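Local coordinates for protein ATP-dependent Clp endopeptidase (Clostridium difficile, PDB 3FES) that probably helps recognise substrates and adaptors for the ATP-driven unfolding and degradation machinery of the Clp protease through this helical amino-terminal domain, at residues R11-A15 / G39-E45; F20-K24 / S77-L82; L52-F57 / I125-V131; I89-S93 / H109-I114. All coordinates share one frame; numbering follows the deposited sequence.

Contact 1. Residues R11-A15 / G39-E45; sequences RAKKA and GLLREEE
Arg11, Ala15 and Glu43 carry most of this crossing, in which helix 10-25 meets the last turn of helix 33-43 at 123° between the segment directions. Ala15 sits where the backbones are nearest: its carbonyl O receives a CA-H...O contact from Gly39 CA at 3.4 Å, and its CB rests against Leu40 CD2 at 3.7 Å. One helical turn further along, Glu43 CB also touches Ala15 CB, at 3.9 Å. The bend of Glu43 at chi2 (-82°) carries its carboxylate across to the Arg11 side chain, where OE2 lies 3.3 Å from Arg11 CG. That oxygen is near the edge of the guanidinium, in its plane, but the salt bridge to Arg11 NE is long at 4.0 Å. The other oxygen, Glu43 OE1, accepts a hydrogen bond from the backbone N of Gly46. Arg11 reaches out with its chain extended from CG to NE and makes its close bond with Glu45, NE to OE1 at 3.0 Å and nearly straight (161°). Glu45 OE1 is approached on its anti side, out of the carboxylate plane, and Arg11 NH2 adds a weak second bond to the same atom. The resulting salt-bridge network of Arg11, Glu43 and Glu45 joins the two helices, and the arginine charge, together with the Gly46 amide, would be expected to stabilise the buried Glu43 as an anion.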
loop_
_atom_site.group_PDB
_atom_site.type_symbol
_atom_site.label_atom_id
_atom_site.label_comp_id
_atom_site.label_asym_id
_atom_site.label_seq_id
_atom_site.Cartn_x
_atom_site.Cartn_y
_atom_site.Cartn_z
ATOM N N ARG A 11 -2.329 5.961 11.517
ATOM C CA ARG A 11 -2.174 4.587 10.989
ATOM C C ARG A 11 -1.638 4.619 9.552
ATOM O O ARG A 11 -0.822 3.784 9.188
ATOM C CB ARG A 11 -3.456 3.774 11.112
ATOM C CG ARG A 11 -3.851 3.428 12.578
ATOM C CD ARG A 11 -5.034 2.434 12.569
ATOM N NE ARG A 11 -5.339 1.974 13.927
ATOM C CZ ARG A 11 -6.371 2.376 14.663
ATOM N NH1 ARG A 11 -7.241 3.280 14.196
ATOM N NH2 ARG A 11 -6.526 1.880 15.896
ATOM N N ALA A 12 -2.057 5.606 8.769
ATOM C CA ALA A 12 -1.608 5.729 7.364
ATOM C C ALA A 12 -0.126 6.162 7.335
ATOM O O ALA A 12 0.661 5.639 6.548
ATOM C CB ALA A 12 -2.501 6.693 6.596
ATOM N N LYS A 13 0.249 7.081 8.223
ATOM C CA LYS A 13 1.627 7.478 8.339
ATOM C C LYS A 13 2.470 6.249 8.712
ATOM O O LYS A 13 3.552 6.065 8.169
ATOM C CB LYS A 13 1.808 8.536 9.438
ATOM C CG LYS A 13 1.446 9.921 9.008
ATOM C CD LYS A 13 1.461 10.852 10.244
ATOM C CE LYS A 13 0.792 12.133 9.858
ATOM N NZ LYS A 13 0.379 12.844 11.028
ATOM N N LYS A 14 1.975 5.422 9.631
ATOM C CA LYS A 14 2.710 4.226 10.054
ATOM C C LYS A 14 2.899 3.268 8.896
ATOM O O LYS A 14 3.989 2.701 8.712
ATOM C CB LYS A 14 2.004 3.500 11.193
ATOM C CG LYS A 14 2.751 2.238 11.691
ATOM C CD LYS A 14 4.059 2.606 12.359
ATOM C CE LYS A 14 4.619 1.463 13.210
ATOM N NZ LYS A 14 5.941 1.907 13.835
ATOM N N ALA A 15 1.844 3.092 8.120
ATOM C CA ALA A 15 1.925 2.216 6.951
ATOM C C ALA A 15 2.991 2.670 5.956
ATOM O O ALA A 15 3.750 1.835 5.432
ATOM C CB ALA A 15 0.545 2.070 6.264
ATOM N N GLY A 39 3.539 -2.334 3.310
ATOM C CA GLY A 39 3.441 -1.428 4.474
ATOM C C GLY A 39 2.027 -1.396 5.081
ATOM O O GLY A 39 1.865 -1.365 6.323
ATOM N N LEU A 40 1.010 -1.343 4.217
ATOM C CA LEU A 40 -0.398 -1.379 4.637
ATOM C C LEU A 40 -0.723 -2.670 5.390
ATOM O O LEU A 40 -1.423 -2.624 6.402
ATOM C CB LEU A 40 -1.369 -1.191 3.453
ATOM C CG LEU A 40 -1.312 0.195 2.731
ATOM C CD1 LEU A 40 -2.016 0.074 1.354
ATOM C CD2 LEU A 40 -1.960 1.271 3.660
ATOM N N LEU A 41 -0.227 -3.800 4.883
ATOM C CA LEU A 41 -0.453 -5.089 5.556
ATOM C C LEU A 41 0.238 -5.126 6.915
ATOM O O LEU A 41 -0.375 -5.489 7.939
ATOM C CB LEU A 41 0.001 -6.264 4.677
ATOM C CG LEU A 41 -0.418 -7.645 5.245
ATOM C CD1 LEU A 41 -1.863 -7.700 5.780
ATOM C CD2 LEU A 41 -0.268 -8.683 4.189
ATOM N N ARG A 42 1.502 -4.740 6.926
ATOM C CA ARG A 42 2.294 -4.768 8.150
ATOM C C ARG A 42 1.724 -3.847 9.230
ATOM O O ARG A 42 1.929 -4.090 10.426
ATOM C CB ARG A 42 3.747 -4.406 7.838
ATOM C CG ARG A 42 4.513 -5.513 7.123
ATOM C CD ARG A 42 5.965 -5.107 6.871
ATOM N NE ARG A 42 6.676 -5.018 8.144
ATOM C CZ ARG A 42 7.689 -4.201 8.395
ATOM N NH1 ARG A 42 8.152 -3.359 7.446
ATOM N NH2 ARG A 42 8.239 -4.231 9.615
ATOM N N GLU A 43 1.015 -2.793 8.816
ATOM C CA GLU A 43 0.462 -1.835 9.777
ATOM C C GLU A 43 -0.588 -2.499 10.691
ATOM O O GLU A 43 -0.772 -2.068 11.829
ATOM C CB GLU A 43 -0.022 -0.547 9.098
ATOM C CG GLU A 43 -0.560 0.525 10.077
ATOM C CD GLU A 43 -2.014 0.294 10.499
ATOM O OE1 GLU A 43 -2.800 -0.250 9.691
ATOM O OE2 GLU A 43 -2.378 0.680 11.637
ATOM N N GLU A 44 -1.216 -3.567 10.196
ATOM C CA GLU A 44 -2.049 -4.494 10.992
ATOM C C GLU A 44 -3.441 -4.000 11.412
ATOM O O GLU A 44 -4.423 -4.736 11.256
ATOM C CB GLU A 44 -1.310 -5.045 12.222
ATOM C CG GLU A 44 -0.279 -6.117 11.905
ATOM C CD GLU A 44 0.307 -6.785 13.149
ATOM O OE1 GLU A 44 1.491 -7.170 13.107
ATOM O OE2 GLU A 44 -0.403 -6.929 14.168
ATOM N N GLU A 45 -3.526 -2.790 11.952
ATOM C CA GLU A 45 -4.760 -2.285 12.576
ATOM C C GLU A 45 -5.792 -1.651 11.631
ATOM O O GLU A 45 -6.992 -1.677 11.903
ATOM C CB GLU A 45 -4.392 -1.249 13.627
ATOM C CG GLU A 45 -3.517 -1.793 14.729
ATOM C CD GLU A 45 -3.319 -0.788 15.838
ATOM O OE1 GLU A 45 -3.374 0.444 15.584
ATOM O OE2 GLU A 45 -3.112 -1.219 16.978
#

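Contact 2. Residues F20-K24 / S77-L82; sequences FESAK and SEDIVL
Beside the two-stranded parallel sheet of the domain, formed by strands 30-31 and 81-82, Phe20 and Lys24 of helix 10-25 meet the chain that leads into the second strand. Ile80 is directed toward the helix. Its CG1 is set between the backbone N and the carbonyl carbon (chi1 69°), which places CG1 3.6 Å from Phe20 CD2, and the extended chi2 (154°) carries the terminal CD1 on to Ala23 CB at 3.7 Å. The Phe20 and Ile80 side chains run past each other in opposite directions, while the carbonyl O of Ile80 lies at the edge of the ring, in its plane, 3.5 Å from Phe20 CE2. Leu82 crosses the phenylalanine at about a right angle, bringing CD2 to 3.7 Å from Phe20 CZ.

Val81, between these two apolar residues, turns its side chain away from the helix and joins its backbone to Asn29 and Val31, so alternate residues of the extended chain, Ile80 and Leu82, meet Phe20 while Val81 turns the other way. Val31 of the neighbouring strand touches Phe20, Ala23, Ile80 and Leu82, and Leu82 also reaches helix 84-99 through Leu90.

At the other end the interaction becomes polar. Lys24 NZ donates to the backbone O of Glu78 at 2.6 Å, approaching from above the carbonyl plane, 55° out of it. The bend at the last torsion of the lysine swings NZ to this oxygen. Asp79 OD1, 4.5 Å from Lys24 NZ, is beyond salt-bridge range but could still add a weak electrostatic pull.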
loop_
_atom_site.group_PDB
_atom_site.type_symbol
_atom_site.label_atom_id
_atom_site.label_comp_id
_atom_site.label_asym_id
_atom_site.label_seq_id
_atom_site.Cartn_x
_atom_site.Cartn_y
_atom_site.Cartn_z
ATOM N N PHE A 20 8.711 2.153 3.664
ATOM C CA PHE A 20 10.115 2.524 3.589
ATOM C C PHE A 20 11.022 1.504 4.291
ATOM O O PHE A 20 12.124 1.185 3.791
ATOM C CB PHE A 20 10.318 3.905 4.209
ATOM C CG PHE A 20 10.036 5.063 3.257
ATOM C CD1 PHE A 20 8.740 5.509 3.031
ATOM C CD2 PHE A 20 11.085 5.730 2.624
ATOM C CE1 PHE A 20 8.485 6.600 2.193
ATOM C CE2 PHE A 20 10.841 6.807 1.775
ATOM C CZ PHE A 20 9.522 7.229 1.539
ATOM N N GLU A 21 10.588 1.042 5.473
ATOM C CA GLU A 21 11.366 0.065 6.245
ATOM C C GLU A 21 11.473 -1.248 5.490
ATOM O O GLU A 21 12.544 -1.869 5.483
ATOM C CB GLU A 21 10.721 -0.166 7.612
ATOM C CG GLU A 21 11.461 -1.135 8.533
ATOM C CD GLU A 21 10.577 -1.546 9.725
ATOM O OE1 GLU A 21 10.056 -2.681 9.744
ATOM O OE2 GLU A 21 10.358 -0.716 10.622
ATOM N N SER A 22 10.382 -1.657 4.845
ATOM C CA SER A 22 10.423 -2.857 4.014
ATOM C C SER A 22 11.376 -2.760 2.837
ATOM O O SER A 22 12.137 -3.687 2.604
ATOM C CB SER A 22 9.051 -3.212 3.505
ATOM O OG SER A 22 8.308 -3.741 4.605
ATOM N N ALA A 23 11.317 -1.658 2.094
ATOM C CA ALA A 23 12.226 -1.447 0.955
ATOM C C ALA A 23 13.682 -1.545 1.432
ATOM O O ALA A 23 14.522 -2.251 0.854
ATOM C CB ALA A 23 11.947 -0.079 0.323
ATOM N N LYS A 24 13.990 -0.832 2.514
ATOM C CA LYS A 24 15.343 -0.857 3.024
ATOM C C LYS A 24 15.815 -2.283 3.339
ATOM O O LYS A 24 16.949 -2.672 2.974
ATOM C CB LYS A 24 15.449 -0.013 4.295
ATOM C CG LYS A 24 15.467 1.492 4.051
ATOM C CD LYS A 24 15.705 2.187 5.409
ATOM C CE LYS A 24 15.378 3.655 5.353
ATOM N NZ LYS A 24 16.627 4.448 5.478
ATOM N N SER A 77 20.972 1.511 4.857
ATOM C CA SER A 77 20.856 2.281 6.087
ATOM C C SER A 77 20.557 3.761 5.835
ATOM O O SER A 77 19.949 4.414 6.678
ATOM C CB SER A 77 22.111 2.119 6.947
ATOM O OG SER A 77 23.265 2.457 6.203
ATOM N N GLU A 78 20.974 4.283 4.680
ATOM C CA GLU A 78 20.703 5.692 4.340
ATOM C C GLU A 78 19.270 5.910 3.834
ATOM O O GLU A 78 18.493 4.954 3.746
ATOM C CB GLU A 78 21.724 6.235 3.331
ATOM C CG GLU A 78 21.591 5.655 1.934
ATOM C CD GLU A 78 22.496 4.468 1.717
ATOM O OE1 GLU A 78 23.328 4.175 2.608
ATOM O OE2 GLU A 78 22.381 3.827 0.653
ATOM N N ASP A 79 18.934 7.162 3.505
ATOM C CA ASP A 79 17.608 7.529 2.977
ATOM C C ASP A 79 17.410 7.077 1.543
ATOM O O ASP A 79 18.333 7.108 0.729
ATOM C CB ASP A 79 17.381 9.044 3.050
ATOM C CG ASP A 79 17.414 9.579 4.474
ATOM O OD1 ASP A 79 16.936 8.887 5.395
ATOM O OD2 ASP A 79 17.906 10.702 4.673
ATOM N N ILE A 80 16.171 6.679 1.274
ATOM C CA ILE A 80 15.685 6.178 -0.001
ATOM C C ILE A 80 14.407 6.986 -0.391
ATOM O O ILE A 80 13.948 7.829 0.405
ATOM C CB ILE A 80 15.334 4.710 0.142
ATOM C CG1 ILE A 80 14.119 4.563 1.035
ATOM C CG2 ILE A 80 16.532 3.880 0.733
ATOM C CD1 ILE A 80 13.374 3.341 0.769
ATOM N N VAL A 81 13.815 6.736 -1.569
ATOM C CA VAL A 81 12.830 7.695 -2.133
ATOM C C VAL A 81 11.621 7.037 -2.771
ATOM O O VAL A 81 11.709 5.889 -3.188
ATOM C CB VAL A 81 13.491 8.668 -3.166
ATOM C CG1 VAL A 81 14.594 9.503 -2.477
ATOM C CG2 VAL A 81 14.101 7.899 -4.315
ATOM N N LEU A 82 10.490 7.762 -2.806
ATOM C CA LEU A 82 9.292 7.290 -3.476
ATOM C C LEU A 82 9.448 7.350 -4.995
ATOM O O LEU A 82 9.971 8.323 -5.527
ATOM C CB LEU A 82 8.087 8.139 -3.100
ATOM C CG LEU A 82 7.706 8.144 -1.609
ATOM C CD1 LEU A 82 6.668 9.225 -1.419
ATOM C CD2 LEU A 82 7.140 6.776 -1.266
#

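Contact 3. Residues L52-F57 / I125-V131; sequences LSKVGF and ILNYAGV
Val55, in the last turn of helix 47-55, and Val131, at the N-cap position of helix 132-142, have CA atoms 7.2 Å apart beside two helix ends of the same design: helix 47-55 and helix 120-129 each close in a Schellman motif, with Gly56 and Gly130 taking up the positive phi. The chain after Gly56 delivers Phe57, whose ring reaches over to the second helix end and carries most of the contact. Its far carbon CZ meets Val131 CG2 at 3.4 Å, the two side chains approaching from opposite directions. Leu126 crosses the phenylalanine at about a right angle and sets CD2 3.5 Å from Phe57 CE1. Ala129 CB lies 3.8 Å from Phe57 CE2, the same ring carbon that Ile125 CG2 approaches from a little further off. Val131 uses CG2, held between its backbone N and carbonyl carbon (CG1 has chi1 -67°), and also meets Val55 CG2 at 4.2 Å. Leu62 of helix 59-70 touches both Phe57 and Ile125, and Leu41 of helix 33-43 also packs on Phe57. No hydrogen bond crosses between the segments, so the two capped ends adhere through van der Waals and hydrophobic contact, with the aromatic ring bridging them.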
loop_
_atom_site.group_PDB
_atom_site.type_symbol
_atom_site.label_atom_id
_atom_site.label_comp_id
_atom_site.label_asym_id
_atom_site.label_seq_id
_atom_site.Cartn_x
_atom_site.Cartn_y
_atom_site.Cartn_z
ATOM N N LEU A 52 -6.749 -6.815 3.329
ATOM C CA LEU A 52 -5.721 -7.645 2.688
ATOM C C LEU A 52 -5.638 -9.023 3.362
ATOM O O LEU A 52 -5.485 -10.054 2.689
ATOM C CB LEU A 52 -4.362 -6.917 2.643
ATOM C CG LEU A 52 -4.296 -5.719 1.692
ATOM C CD1 LEU A 52 -3.022 -4.819 1.938
ATOM C CD2 LEU A 52 -4.394 -6.149 0.190
ATOM N N SER A 53 -5.767 -9.021 4.689
ATOM C CA SER A 53 -5.759 -10.262 5.454
ATOM C C SER A 53 -7.054 -11.055 5.192
ATOM O O SER A 53 -7.037 -12.284 5.096
ATOM C CB SER A 53 -5.593 -9.959 6.943
ATOM O OG SER A 53 -6.125 -11.029 7.701
ATOM N N LYS A 54 -8.170 -10.347 5.036
ATOM C CA LYS A 54 -9.446 -11.017 4.799
ATOM C C LYS A 54 -9.454 -11.763 3.449
ATOM O O LYS A 54 -9.980 -12.877 3.353
ATOM C CB LYS A 54 -10.624 -10.035 4.919
ATOM C CG LYS A 54 -11.991 -10.654 4.745
ATOM C CD LYS A 54 -12.339 -11.546 5.946
ATOM C CE LYS A 54 -13.839 -11.716 6.126
ATOM N NZ LYS A 54 -14.300 -13.076 5.768
ATOM N N VAL A 55 -8.861 -11.158 2.422
ATOM C CA VAL A 55 -8.830 -11.788 1.118
ATOM C C VAL A 55 -7.733 -12.847 1.042
ATOM O O VAL A 55 -7.678 -13.598 0.069
ATOM C CB VAL A 55 -8.692 -10.766 -0.075
ATOM C CG1 VAL A 55 -9.692 -9.599 0.070
ATOM C CG2 VAL A 55 -7.259 -10.269 -0.235
ATOM N N GLY A 56 -6.843 -12.886 2.034
ATOM C CA GLY A 56 -5.873 -13.986 2.121
ATOM C C GLY A 56 -4.367 -13.726 2.141
ATOM O O GLY A 56 -3.592 -14.668 2.287
ATOM N N PHE A 57 -3.924 -12.478 1.989
ATOM C CA PHE A 57 -2.491 -12.199 2.024
ATOM C C PHE A 57 -1.892 -12.280 3.417
ATOM O O PHE A 57 -2.544 -11.928 4.414
ATOM C CB PHE A 57 -2.194 -10.808 1.499
ATOM C CG PHE A 57 -2.543 -10.625 0.064
ATOM C CD1 PHE A 57 -3.652 -9.865 -0.298
ATOM C CD2 PHE A 57 -1.791 -11.245 -0.926
ATOM C CE1 PHE A 57 -3.974 -9.701 -1.634
ATOM C CE2 PHE A 57 -2.114 -11.093 -2.280
ATOM C CZ PHE A 57 -3.197 -10.349 -2.630
ATOM N N ILE A 125 0.808 -8.161 -8.336
ATOM C CA ILE A 125 0.698 -9.149 -7.275
ATOM C C ILE A 125 -0.778 -9.450 -6.974
ATOM O O ILE A 125 -1.139 -10.606 -6.821
ATOM C CB ILE A 125 1.424 -8.683 -5.980
ATOM C CG1 ILE A 125 2.952 -8.639 -6.212
ATOM C CG2 ILE A 125 1.013 -9.595 -4.776
ATOM C CD1 ILE A 125 3.752 -7.968 -5.077
ATOM N N LEU A 126 -1.620 -8.420 -6.877
ATOM C CA LEU A 126 -3.062 -8.666 -6.673
ATOM C C LEU A 126 -3.638 -9.508 -7.833
ATOM O O LEU A 126 -4.408 -10.454 -7.621
ATOM C CB LEU A 126 -3.829 -7.360 -6.560
ATOM C CG LEU A 126 -3.413 -6.526 -5.337
ATOM C CD1 LEU A 126 -4.039 -5.152 -5.470
ATOM C CD2 LEU A 126 -3.899 -7.206 -4.081
ATOM N N ASN A 127 -3.255 -9.153 -9.048
ATOM C CA ASN A 127 -3.749 -9.876 -10.220
ATOM C C ASN A 127 -3.276 -11.320 -10.251
ATOM O O ASN A 127 -4.047 -12.236 -10.585
ATOM C CB ASN A 127 -3.294 -9.166 -11.501
ATOM C CG ASN A 127 -3.965 -7.815 -11.678
ATOM O OD1 ASN A 127 -4.976 -7.539 -11.056
ATOM N ND2 ASN A 127 -3.389 -6.962 -12.520
ATOM N N TYR A 128 -1.998 -11.518 -9.930
ATOM C CA TYR A 128 -1.375 -12.857 -9.926
ATOM C C TYR A 128 -2.106 -13.769 -8.943
ATOM O O TYR A 128 -2.414 -14.948 -9.250
ATOM C CB TYR A 128 0.125 -12.733 -9.551
ATOM C CG TYR A 128 0.871 -14.048 -9.595
ATOM C CD1 TYR A 128 1.521 -14.465 -10.763
ATOM C CD2 TYR A 128 0.924 -14.883 -8.466
ATOM C CE1 TYR A 128 2.203 -15.690 -10.815
ATOM C CE2 TYR A 128 1.599 -16.111 -8.508
ATOM C CZ TYR A 128 2.231 -16.496 -9.682
ATOM O OH TYR A 128 2.898 -17.688 -9.720
ATOM N N ALA A 129 -2.409 -13.210 -7.768
ATOM C CA ALA A 129 -3.166 -13.915 -6.737
ATOM C C ALA A 129 -4.651 -14.087 -7.096
ATOM O O ALA A 129 -5.346 -14.824 -6.434
ATOM C CB ALA A 129 -3.031 -13.184 -5.369
ATOM N N GLY A 130 -5.123 -13.387 -8.121
ATOM C CA GLY A 130 -6.513 -13.502 -8.566
ATOM C C GLY A 130 -7.515 -12.774 -7.675
ATOM O O GLY A 130 -8.710 -13.076 -7.712
ATOM N N VAL A 131 -7.050 -11.813 -6.887
ATOM C CA VAL A 131 -7.926 -11.129 -5.958
ATOM C C VAL A 131 -8.032 -9.629 -6.134
ATOM O O VAL A 131 -8.376 -8.933 -5.172
ATOM C CB VAL A 131 -7.521 -11.404 -4.491
ATOM C CG1 VAL A 131 -7.770 -12.881 -4.150
ATOM C CG2 VAL A 131 -6.102 -10.957 -4.224
#

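Contact 4. Residues I89-S93 / H109-I114; sequences ILELS and HILLAI
Ile89 holds CG1 anti to its carbonyl carbon (chi1 -75°), which turns the CG2 methyl toward helix 107-117, where it meets Ala113 and Ile114. Ser93, one turn on, has its OG between backbone N and carbonyl carbon (chi1 76°); the hydroxyl can then donate back to Leu90 O of its own helix at 2.7 Å. Ser93 CB, directed at the partner helix by the backbone, rests 3.5 Å from His109 O and also touches Ile110, whose CG1 is 3.9 Å from Ser93 CB.

Ala113 has the most surface covered by the other helix of any residue here. Its methyl lies 3.3 Å from Ile89 O and also borders the backbone N of Ser93, directly against the main chain of helix 84-99. Around this small side chain the larger ones gather. Ile89 CG2 comes to 3.9 Å from Ala113 CB and equally near Ile114 CG1, the two isoleucines meeting at a slant. Leu92 CB also approaches Ala113 CB, to 3.8 Å, while its CD2 leans on the carbonyl of the same alanine. More loosely, Leu90 CD2 is 4.2 Å from Ile110 CD1.

No hydrogen bond links the segments; the serine hydroxyl is satisfied within its own helix, and the meeting surface is largely apolar. Ile110 continues the packing to Ala12 and Ile16 of helix 10-25. The short segment axes approach to 7.9 Å at 122°, a helix-helix crossing with Ala113 and Ser93 at the close approach and isoleucines and leucines packed round them, within the mainly helical Clp amino-terminal domain.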
loop_
_atom_site.group_PDB
_atom_site.type_symbol
_atom_site.label_atom_id
_atom_site.label_comp_id
_atom_site.label_asym_id
_atom_site.label_seq_id
_atom_site.Cartn_x
_atom_site.Cartn_y
_atom_site.Cartn_z
ATOM N N ILE A 89 0.059 7.624 -6.268
ATOM C CA ILE A 89 -0.842 6.887 -5.351
ATOM C C ILE A 89 -1.173 7.722 -4.124
ATOM O O ILE A 89 -2.359 7.838 -3.725
ATOM C CB ILE A 89 -0.227 5.538 -4.935
ATOM C CG1 ILE A 89 -0.327 4.557 -6.113
ATOM C CG2 ILE A 89 -0.935 4.967 -3.626
ATOM C CD1 ILE A 89 0.618 3.345 -6.005
ATOM N N LEU A 90 -0.141 8.336 -3.524
ATOM C CA LEU A 90 -0.427 9.147 -2.341
ATOM C C LEU A 90 -1.269 10.379 -2.659
ATOM O O LEU A 90 -2.130 10.749 -1.884
ATOM C CB LEU A 90 0.846 9.528 -1.597
ATOM C CG LEU A 90 1.592 8.311 -1.035
ATOM C CD1 LEU A 90 2.857 8.840 -0.340
ATOM C CD2 LEU A 90 0.765 7.427 -0.052
ATOM N N GLU A 91 -0.967 11.052 -3.764
ATOM C CA GLU A 91 -1.803 12.153 -4.240
ATOM C C GLU A 91 -3.236 11.694 -4.493
ATOM O O GLU A 91 -4.190 12.362 -4.064
ATOM C CB GLU A 91 -1.162 12.754 -5.491
ATOM C CG GLU A 91 -1.874 13.887 -6.132
ATOM C CD GLU A 91 -1.094 14.349 -7.376
ATOM O OE1 GLU A 91 -0.964 13.570 -8.344
ATOM O OE2 GLU A 91 -0.607 15.484 -7.371
ATOM N N LEU A 92 -3.402 10.555 -5.152
ATOM C CA LEU A 92 -4.737 10.005 -5.352
ATOM C C LEU A 92 -5.502 9.653 -4.051
ATOM O O LEU A 92 -6.719 9.842 -3.963
ATOM C CB LEU A 92 -4.617 8.759 -6.214
ATOM C CG LEU A 92 -5.848 8.174 -6.922
ATOM C CD1 LEU A 92 -6.584 9.220 -7.768
ATOM C CD2 LEU A 92 -5.362 7.028 -7.805
ATOM N N SER A 93 -4.790 9.144 -3.056
ATOM C CA SER A 93 -5.437 8.888 -1.766
ATOM C C SER A 93 -6.030 10.191 -1.196
ATOM O O SER A 93 -7.113 10.145 -0.607
ATOM C CB SER A 93 -4.471 8.183 -0.823
ATOM O OG SER A 93 -3.505 9.087 -0.308
ATOM N N HIS A 109 -7.949 4.760 2.040
ATOM C CA HIS A 109 -7.758 5.665 0.894
ATOM C C HIS A 109 -6.510 5.339 0.089
ATOM O O HIS A 109 -6.545 5.395 -1.134
ATOM C CB HIS A 109 -7.810 7.146 1.290
ATOM C CG HIS A 109 -9.015 7.506 2.110
ATOM N ND1 HIS A 109 -10.287 7.635 1.573
ATOM C CD2 HIS A 109 -9.148 7.685 3.443
ATOM C CE1 HIS A 109 -11.140 7.923 2.542
ATOM N NE2 HIS A 109 -10.471 7.979 3.682
ATOM N N ILE A 110 -5.440 4.949 0.773
ATOM C CA ILE A 110 -4.208 4.535 0.097
ATOM C C ILE A 110 -4.458 3.246 -0.682
ATOM O O ILE A 110 -4.072 3.149 -1.820
ATOM C CB ILE A 110 -3.042 4.407 1.070
ATOM C CG1 ILE A 110 -2.844 5.768 1.776
ATOM C CG2 ILE A 110 -1.733 3.943 0.316
ATOM C CD1 ILE A 110 -1.709 5.751 2.870
ATOM N N LEU A 111 -5.144 2.282 -0.082
ATOM C CA LEU A 111 -5.409 1.033 -0.817
ATOM C C LEU A 111 -6.367 1.291 -2.003
ATOM O O LEU A 111 -6.184 0.740 -3.092
ATOM C CB LEU A 111 -5.948 -0.060 0.159
ATOM C CG LEU A 111 -6.173 -1.442 -0.508
ATOM C CD1 LEU A 111 -4.907 -1.977 -1.185
ATOM C CD2 LEU A 111 -6.716 -2.457 0.574
ATOM N N LEU A 112 -7.371 2.147 -1.810
ATOM C CA LEU A 112 -8.256 2.548 -2.927
ATOM C C LEU A 112 -7.434 3.093 -4.121
ATOM O O LEU A 112 -7.695 2.821 -5.310
ATOM C CB LEU A 112 -9.161 3.671 -2.453
ATOM C CG LEU A 112 -10.572 3.885 -2.968
ATOM C CD1 LEU A 112 -11.288 2.575 -3.277
ATOM C CD2 LEU A 112 -11.271 4.613 -1.811
ATOM N N ALA A 113 -6.467 3.923 -3.764
ATOM C CA ALA A 113 -5.607 4.581 -4.752
ATOM C C ALA A 113 -4.685 3.601 -5.468
ATOM O O ALA A 113 -4.487 3.724 -6.692
ATOM C CB ALA A 113 -4.764 5.665 -4.007
ATOM N N ILE A 114 -4.131 2.632 -4.724
ATOM C CA ILE A 114 -3.310 1.571 -5.337
ATOM C C ILE A 114 -4.145 0.889 -6.408
ATOM O O ILE A 114 -3.726 0.763 -7.564
ATOM C CB ILE A 114 -2.817 0.532 -4.294
ATOM C CG1 ILE A 114 -1.690 1.154 -3.435
ATOM C CG2 ILE A 114 -2.203 -0.705 -5.001
ATOM C CD1 ILE A 114 -1.262 0.240 -2.261
#

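Contacts 1 and 4 lie near the middle of the domain, centres 13 Å apart, and are alike in layout: each crosses two helices at nearly the same angle, and they touch through Leu40 with Ile114 and Ala12 with Ile110. Contacts 2 and 3 sit on opposite sides of the chain's centre, 24 Å apart, and do not touch. Helix 10-25 serves contacts 1 and 2, also joined by the Arg42 to Glu21 salt bridge, while Leu41 ties contact 1 to contact 3. Along the chain contacts 1 and 2 alternate, as do 2 and 3; contact 1 closes before 3 and 4 open, and 4 nests within 3. Early and late helices are thereby woven together.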